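Local coordinates for iron-sulfur cluster assembly scaffold protein NifU (PDB 6A6F), which probably serves as a scaffold of the SUF-type machinery for iron-sulfur cluster assembly and holds a zinc ion in this crystal form, at residues 83-86 and 87-90; 69-72 and 73-77; 126-129 and 130-133. All blocks are in the same frame, centred on the assembly; numbering follows the deposited sequence.

Interaction 1 (83-86 and 87-90); sequences EALE and MMKN
The side chain of N90 turns back along helix 81-95 to the carbonyl of E86, one turn earlier. Its CB lies 3.6 Å from E86 O and its CG 3.7 Å from the same E86 O; beyond them, with CG beside the backbone N (chi1 -82°), the amide swings round so that ND2 donates to E86 O at 2.9 Å. The donor stands above the carbonyl plane, 46° out of it, while the acceptor lies close to the plane of the amide itself. N90 N makes the regular helical bond to E86 O at 3.0 Å from the opposite face, so two donors grip one oxygen. At the far end of the amide, OD1 accepts from the backbone N of D101, and with both ends engaged the group is held against rotation.

M88, bent at chi2 and chi3, curls back over the preceding turn by van der Waals contact alone: CE lies 3.4 Å from L85 O and 4.1 Å from L85 CD2, the two side chains lying alongside each other. On the outward face E86 runs extended alongside N90, its CG 3.9 Å from N90 ND2.

L85 and M88 turn to helix 118-135, A84 and M87 meet helix 63-76, and N90 packs on helix 102-105, so this segment of helix 81-95 is bordered by three other helices.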
loop_
_atom_site.group_PDB
_atom_site.type_symbol
_atom_site.label_atom_id
_atom_site.label_comp_id
_atom_site.label_asym_id
_atom_site.label_seq_id
_atom_site.Cartn_x
_atom_site.Cartn_y
_atom_site.Cartn_z
ATOM N N GLU A 83 27.150 10.859 -0.765
ATOM C CA GLU A 83 26.082 11.841 -0.737
ATOM C C GLU A 83 24.790 11.197 -0.238
ATOM O O GLU A 83 24.060 11.783 0.578
ATOM C CB GLU A 83 25.902 12.505 -2.109
ATOM C CG GLU A 83 27.100 13.340 -2.565
ATOM C CD GLU A 83 27.025 13.736 -4.034
ATOM O OE1 GLU A 83 26.494 12.958 -4.891
ATOM O OE2 GLU A 83 27.500 14.852 -4.355
ATOM N N ALA A 84 24.552 9.956 -0.645
ATOM C CA ALA A 84 23.332 9.271 -0.215
ATOM C C ALA A 84 23.342 9.002 1.294
ATOM O O ALA A 84 22.321 9.199 1.991
ATOM C CB ALA A 84 23.121 7.970 -0.987
ATOM N N LEU A 85 24.488 8.557 1.798
ATOM C CA LEU A 85 24.641 8.321 3.239
ATOM C C LEU A 85 24.500 9.598 4.079
ATOM O O LEU A 85 23.973 9.562 5.183
ATOM C CB LEU A 85 25.979 7.621 3.522
ATOM C CG LEU A 85 26.010 6.165 3.075
ATOM C CD1 LEU A 85 27.418 5.536 3.051
ATOM C CD2 LEU A 85 25.103 5.355 3.978
ATOM N N GLU A 86 24.918 10.728 3.533
ATOM C CA GLU A 86 24.775 12.004 4.216
ATOM C C GLU A 86 23.303 12.425 4.221
ATOM O O GLU A 86 22.782 12.921 5.236
ATOM C CB GLU A 86 25.657 13.060 3.541
ATOM C CG GLU A 86 25.563 14.475 4.117
ATOM C CD GLU A 86 26.189 15.521 3.199
ATOM O OE1 GLU A 86 26.118 16.741 3.517
ATOM O OE2 GLU A 86 26.756 15.111 2.153
ATOM N N MET A 87 22.625 12.236 3.086
ATOM C CA MET A 87 21.168 12.440 3.069
ATOM C C MET A 87 20.493 11.610 4.104
ATOM O O MET A 87 19.708 12.120 4.903
ATOM C CB MET A 87 20.601 12.049 1.732
ATOM C CG MET A 87 20.044 13.203 0.973
ATOM S SD MET A 87 19.374 12.604 -0.604
ATOM C CE MET A 87 20.953 12.339 -1.376
ATOM N N MET A 88 20.812 10.319 4.095
ATOM C CA MET A 88 20.274 9.391 5.089
ATOM C C MET A 88 20.494 9.862 6.535
ATOM O O MET A 88 19.558 9.850 7.345
ATOM C CB MET A 88 20.898 8.022 4.888
ATOM C CG MET A 88 20.357 6.917 5.773
ATOM S SD MET A 88 21.146 6.709 7.403
ATOM C CE MET A 88 22.869 6.939 7.040
ATOM N N LYS A 89 21.722 10.287 6.855
ATOM C CA LYS A 89 22.018 10.780 8.215
ATOM C C LYS A 89 21.153 11.997 8.580
ATOM O O LYS A 89 20.553 12.077 9.671
ATOM C CB LYS A 89 23.530 11.085 8.333
ATOM C CG LYS A 89 23.986 11.501 9.739
ATOM C CD LYS A 89 25.230 12.412 9.724
ATOM C CE LYS A 89 24.847 13.862 9.422
ATOM N NZ LYS A 89 25.972 14.718 8.938
ATOM N N ASN A 90 21.047 12.936 7.660
ATOM C CA ASN A 90 20.120 14.038 7.826
ATOM C C ASN A 90 18.656 13.657 8.039
ATOM O O ASN A 90 17.974 14.288 8.861
ATOM C CB ASN A 90 20.228 14.979 6.675
ATOM C CG ASN A 90 21.382 15.926 6.847
ATOM O OD1 ASN A 90 21.250 16.935 7.534
ATOM N ND2 ASN A 90 22.508 15.619 6.218
#

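Interaction 2 (69-72 and 73-77); sequences TNVM and IEQII
T69 and I73 lie side by side on the buried face of helix 63-76, with T69 CG2 3.9 Å from I73 CD1. I73 CG1 sits beside the backbone N (chi1 -70°), which lays that branch along the preceding turn and brings it to 3.3 Å from T69 O. That same oxygen takes the helical bond from I73 N, while the T69 hydroxyl is engaged one turn earlier at the carbonyl of S65. Next along this face, M72 and I76 cross at a slant: M72 CG is 4.1 Å from I76 CD1, and I76 CG1, placed between the backbone N and the carbonyl carbon (chi1 66°), comes to 3.3 Å from M72 O.

In the NifU-like domain this helix packs on the antiparallel sheet and on helices 118-135 and 81-95. T69 and I73 rest on strand 51-58, M72 reaches P127, W128 and L131, and I76 meets A84 and M87. Helical geometry ends at I77; in the last turn I76 N still bonds to M72 O at 2.8 Å, but Q75 N, bonded to V71 O, adds only a weak bond to M72 O.

The other side, where E74 and Q75 are partly exposed, has fewer side-chain contacts: the nearest pair is V71 CG1 with Q75 CG, 4.3 Å apart. The carboxylate of E74 extends from the helix to the hydroxyl of Y13, whose carbonyl oxygen accepts from N70 ND2.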
loop_
_atom_site.group_PDB
_atom_site.type_symbol
_atom_site.label_atom_id
_atom_site.label_comp_id
_atom_site.label_asym_id
_atom_site.label_seq_id
_atom_site.Cartn_x
_atom_site.Cartn_y
_atom_site.Cartn_z
ATOM N N THR A 69 10.175 5.508 0.502
ATOM C CA THR A 69 10.980 4.766 -0.475
ATOM C C THR A 69 11.111 5.463 -1.838
ATOM O O THR A 69 12.213 5.582 -2.381
ATOM C CB THR A 69 10.415 3.337 -0.710
ATOM O OG1 THR A 69 10.313 2.644 0.553
ATOM C CG2 THR A 69 11.348 2.544 -1.627
ATOM N N ASN A 70 9.998 5.937 -2.373
ATOM C CA ASN A 70 10.011 6.544 -3.630
ATOM C C ASN A 70 10.726 7.903 -3.597
ATOM O O ASN A 70 11.401 8.245 -4.551
ATOM C CB ASN A 70 8.580 6.700 -4.161
ATOM C CG ASN A 70 8.042 5.411 -4.751
ATOM O OD1 ASN A 70 8.703 4.805 -5.570
ATOM N ND2 ASN A 70 6.841 4.989 -4.337
ATOM N N VAL A 71 10.526 8.701 -2.552
ATOM C CA VAL A 71 11.175 10.012 -2.477
ATOM C C VAL A 71 12.685 9.761 -2.325
ATOM O O VAL A 71 13.477 10.426 -2.973
ATOM C CB VAL A 71 10.602 10.901 -1.387
ATOM C CG1 VAL A 71 11.417 12.144 -1.217
ATOM C CG2 VAL A 71 9.150 11.268 -1.722
ATOM N N MET A 72 13.052 8.766 -1.547
ATOM C CA MET A 72 14.464 8.414 -1.386
ATOM C C MET A 72 15.114 8.095 -2.739
ATOM O O MET A 72 16.209 8.642 -3.062
ATOM C CB MET A 72 14.650 7.248 -0.444
ATOM C CG MET A 72 16.071 6.831 -0.211
ATOM S SD MET A 72 16.249 5.303 0.711
ATOM C CE MET A 72 15.923 4.034 -0.525
ATOM N N ILE A 73 14.469 7.207 -3.499
ATOM C CA ILE A 73 15.033 6.755 -4.763
ATOM C C ILE A 73 15.196 7.928 -5.686
ATOM O O ILE A 73 16.231 8.110 -6.300
ATOM C CB ILE A 73 14.168 5.623 -5.410
ATOM C CG1 ILE A 73 14.343 4.382 -4.534
ATOM C CG2 ILE A 73 14.571 5.376 -6.878
ATOM C CD1 ILE A 73 13.391 3.254 -4.868
ATOM N N GLU A 74 14.151 8.723 -5.796
ATOM C CA GLU A 74 14.166 9.876 -6.693
ATOM C C GLU A 74 15.325 10.814 -6.327
ATOM O O GLU A 74 15.931 11.453 -7.190
ATOM C CB GLU A 74 12.820 10.586 -6.596
ATOM C CG GLU A 74 12.705 11.880 -7.337
ATOM C CD GLU A 74 11.412 12.590 -6.953
ATOM O OE1 GLU A 74 11.424 13.312 -5.913
ATOM O OE2 GLU A 74 10.403 12.374 -7.661
ATOM N N GLN A 75 15.609 10.939 -5.041
ATOM C CA GLN A 75 16.630 11.866 -4.625
ATOM C C GLN A 75 18.053 11.266 -4.715
ATOM O O GLN A 75 19.000 12.025 -4.884
ATOM C CB GLN A 75 16.339 12.399 -3.227
ATOM C CG GLN A 75 15.093 13.280 -3.154
ATOM C CD GLN A 75 15.191 14.474 -4.089
ATOM O OE1 GLN A 75 14.351 14.676 -4.970
ATOM N NE2 GLN A 75 16.264 15.198 -3.971
ATOM N N ILE A 76 18.221 9.953 -4.574
ATOM C CA ILE A 76 19.572 9.400 -4.538
ATOM C C ILE A 76 20.137 8.977 -5.863
ATOM O O ILE A 76 21.359 8.809 -5.969
ATOM C CB ILE A 76 19.782 8.257 -3.546
ATOM C CG1 ILE A 76 18.984 6.983 -3.903
ATOM C CG2 ILE A 76 19.504 8.729 -2.130
ATOM C CD1 ILE A 76 19.063 5.873 -2.857
ATOM N N ILE A 77 19.271 8.774 -6.872
ATOM C CA ILE A 77 19.759 8.372 -8.171
ATOM C C ILE A 77 20.652 9.471 -8.708
ATOM O O ILE A 77 20.259 10.612 -8.750
ATOM C CB ILE A 77 18.622 8.028 -9.154
ATOM C CG1 ILE A 77 18.075 6.647 -8.797
ATOM C CG2 ILE A 77 19.113 7.957 -10.588
ATOM C CD1 ILE A 77 16.908 6.224 -9.668
#

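Interaction 3 (126-129 and 130-133); sequences LPWK and TLEI
K129 and E132 run alongside each other and join at their charged ends, NZ meeting OE1 at 2.7 Å in a salt bridge that uses the syn lone pair of the carboxylate. The lysine is bent at chi2 and chi3, which folds it along the helix, while E132 is extended. A water donates to both E132 OE1 and K129 O, tying the carboxylate to the backbone of the same turn; E132 OE2 is hydrogen-bonded to a glycerol. Replacing K129 by an alanine would probably leave E132 OE1 without its charged mate, with the water as its remaining partner within this turn.

These residues belong to helix 118-135 of the NifU-like fold, which packs against strands of the sheet and two other helices. It is kinked at P127 and W128, whose N atoms make no bond to the turn before; proline has no N-H to give. T130 reinforces the next turn: its OG1, beside the backbone N (chi1 -56°), donates to L126 O at 2.9 Å from above the carbonyl plane, and T130 N reaches that oxygen from the opposite face.

W128 and L131 point the same way, L131 CD2 approaching the indole obliquely at 3.8 Å from CE3. The indole packs on M72 and M88, whereas L131 meets F45 of strand 39-48.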
loop_
_atom_site.group_PDB
_atom_site.type_symbol
_atom_site.label_atom_id
_atom_site.label_comp_id
_atom_site.label_asym_id
_atom_site.label_seq_id
_atom_site.Cartn_x
_atom_site.Cartn_y
_atom_site.Cartn_z
ATOM N N LEU A 126 12.383 3.027 7.285
ATOM C CA LEU A 126 12.652 1.712 6.758
ATOM C C LEU A 126 13.536 1.731 5.471
ATOM O O LEU A 126 14.588 1.102 5.444
ATOM C CB LEU A 126 11.346 0.940 6.501
ATOM C CG LEU A 126 11.542 -0.424 5.816
ATOM C CD1 LEU A 126 12.400 -1.306 6.701
ATOM C CD2 LEU A 126 10.224 -1.085 5.512
ATOM N N PRO A 127 13.114 2.462 4.403
ATOM C CA PRO A 127 14.004 2.492 3.225
ATOM C C PRO A 127 15.369 3.053 3.516
ATOM O O PRO A 127 16.323 2.600 2.910
ATOM C CB PRO A 127 13.285 3.395 2.237
ATOM C CG PRO A 127 12.295 4.123 3.088
ATOM C CD PRO A 127 11.887 3.204 4.162
ATOM N N TRP A 128 15.460 4.067 4.366
ATOM C CA TRP A 128 16.748 4.739 4.636
ATOM C C TRP A 128 17.729 3.835 5.420
ATOM O O TRP A 128 18.920 3.783 5.113
ATOM C CB TRP A 128 16.517 6.053 5.401
ATOM C CG TRP A 128 15.929 7.127 4.570
ATOM C CD1 TRP A 128 14.648 7.551 4.588
ATOM C CD2 TRP A 128 16.592 7.872 3.556
ATOM N NE1 TRP A 128 14.464 8.515 3.654
ATOM C CE2 TRP A 128 15.655 8.745 3.011
ATOM C CE3 TRP A 128 17.884 7.860 3.036
ATOM C CZ2 TRP A 128 15.967 9.623 1.977
ATOM C CZ3 TRP A 128 18.197 8.759 2.021
ATOM C CH2 TRP A 128 17.249 9.626 1.517
ATOM N N LYS A 129 17.199 3.130 6.422
ATOM C CA LYS A 129 17.968 2.175 7.202
ATOM C C LYS A 129 18.411 1.007 6.325
ATOM O O LYS A 129 19.528 0.543 6.453
ATOM C CB LYS A 129 17.143 1.640 8.385
ATOM C CG LYS A 129 16.711 2.671 9.441
ATOM C CD LYS A 129 17.822 3.604 9.909
ATOM C CE LYS A 129 18.829 2.875 10.795
ATOM N NZ LYS A 129 20.030 3.715 11.161
ATOM N N THR A 130 17.538 0.574 5.416
ATOM C CA THR A 130 17.883 -0.460 4.460
ATOM C C THR A 130 18.948 -0.001 3.501
ATOM O O THR A 130 19.895 -0.735 3.236
ATOM C CB THR A 130 16.651 -0.972 3.693
ATOM O OG1 THR A 130 15.703 -1.427 4.654
ATOM C CG2 THR A 130 17.032 -2.125 2.778
ATOM N N LEU A 131 18.850 1.238 3.041
ATOM C CA LEU A 131 19.898 1.827 2.237
ATOM C C LEU A 131 21.268 1.903 2.944
ATOM O O LEU A 131 22.306 1.554 2.363
ATOM C CB LEU A 131 19.494 3.218 1.855
ATOM C CG LEU A 131 20.508 4.059 1.081
ATOM C CD1 LEU A 131 20.690 3.576 -0.324
ATOM C CD2 LEU A 131 20.048 5.492 1.016
ATOM N N GLU A 132 21.281 2.400 4.181
ATOM C CA GLU A 132 22.517 2.412 5.015
ATOM C C GLU A 132 23.226 1.055 5.061
ATOM O O GLU A 132 24.430 0.930 4.783
ATOM C CB GLU A 132 22.168 2.888 6.432
ATOM C CG GLU A 132 23.389 3.127 7.331
ATOM C CD GLU A 132 23.001 3.659 8.719
ATOM O OE1 GLU A 132 21.883 3.374 9.189
ATOM O OE2 GLU A 132 23.807 4.381 9.327
ATOM N N ILE A 133 22.480 0.019 5.376
ATOM C CA ILE A 133 23.047 -1.324 5.402
ATOM C C ILE A 133 23.558 -1.704 4.029
ATOM O O ILE A 133 24.693 -2.166 3.918
ATOM C CB ILE A 133 22.069 -2.363 5.939
ATOM C CG1 ILE A 133 21.750 -2.063 7.410
ATOM C CG2 ILE A 133 22.659 -3.772 5.869
ATOM C CD1 ILE A 133 20.424 -2.642 7.881
HETATM O O HOH W 1 20.504 0.792 9.039
#

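How the interactions relate
All three contacts lie within single helices of one chain, and the three helices touch one another. Interactions 2 and 3 are largely buried; interaction 1 is partly buried, with a charged outer face. W128 links them: M72 CG comes 3.5 Å from W128 CH2, while M88 CA lies 3.5 Å from W128 CE3. Between interactions 1 and 2, A84 and M87 pack on the CG2 branch of I76. Interactions 2 and 3 both meet the sheet; interaction 2 joins its turns mainly by aliphatic branches, whereas interactions 1 and 3 each have a side chain doubling a backbone bond to one carbonyl, and interaction 3 alone adds a salt bridge, between partly exposed residues.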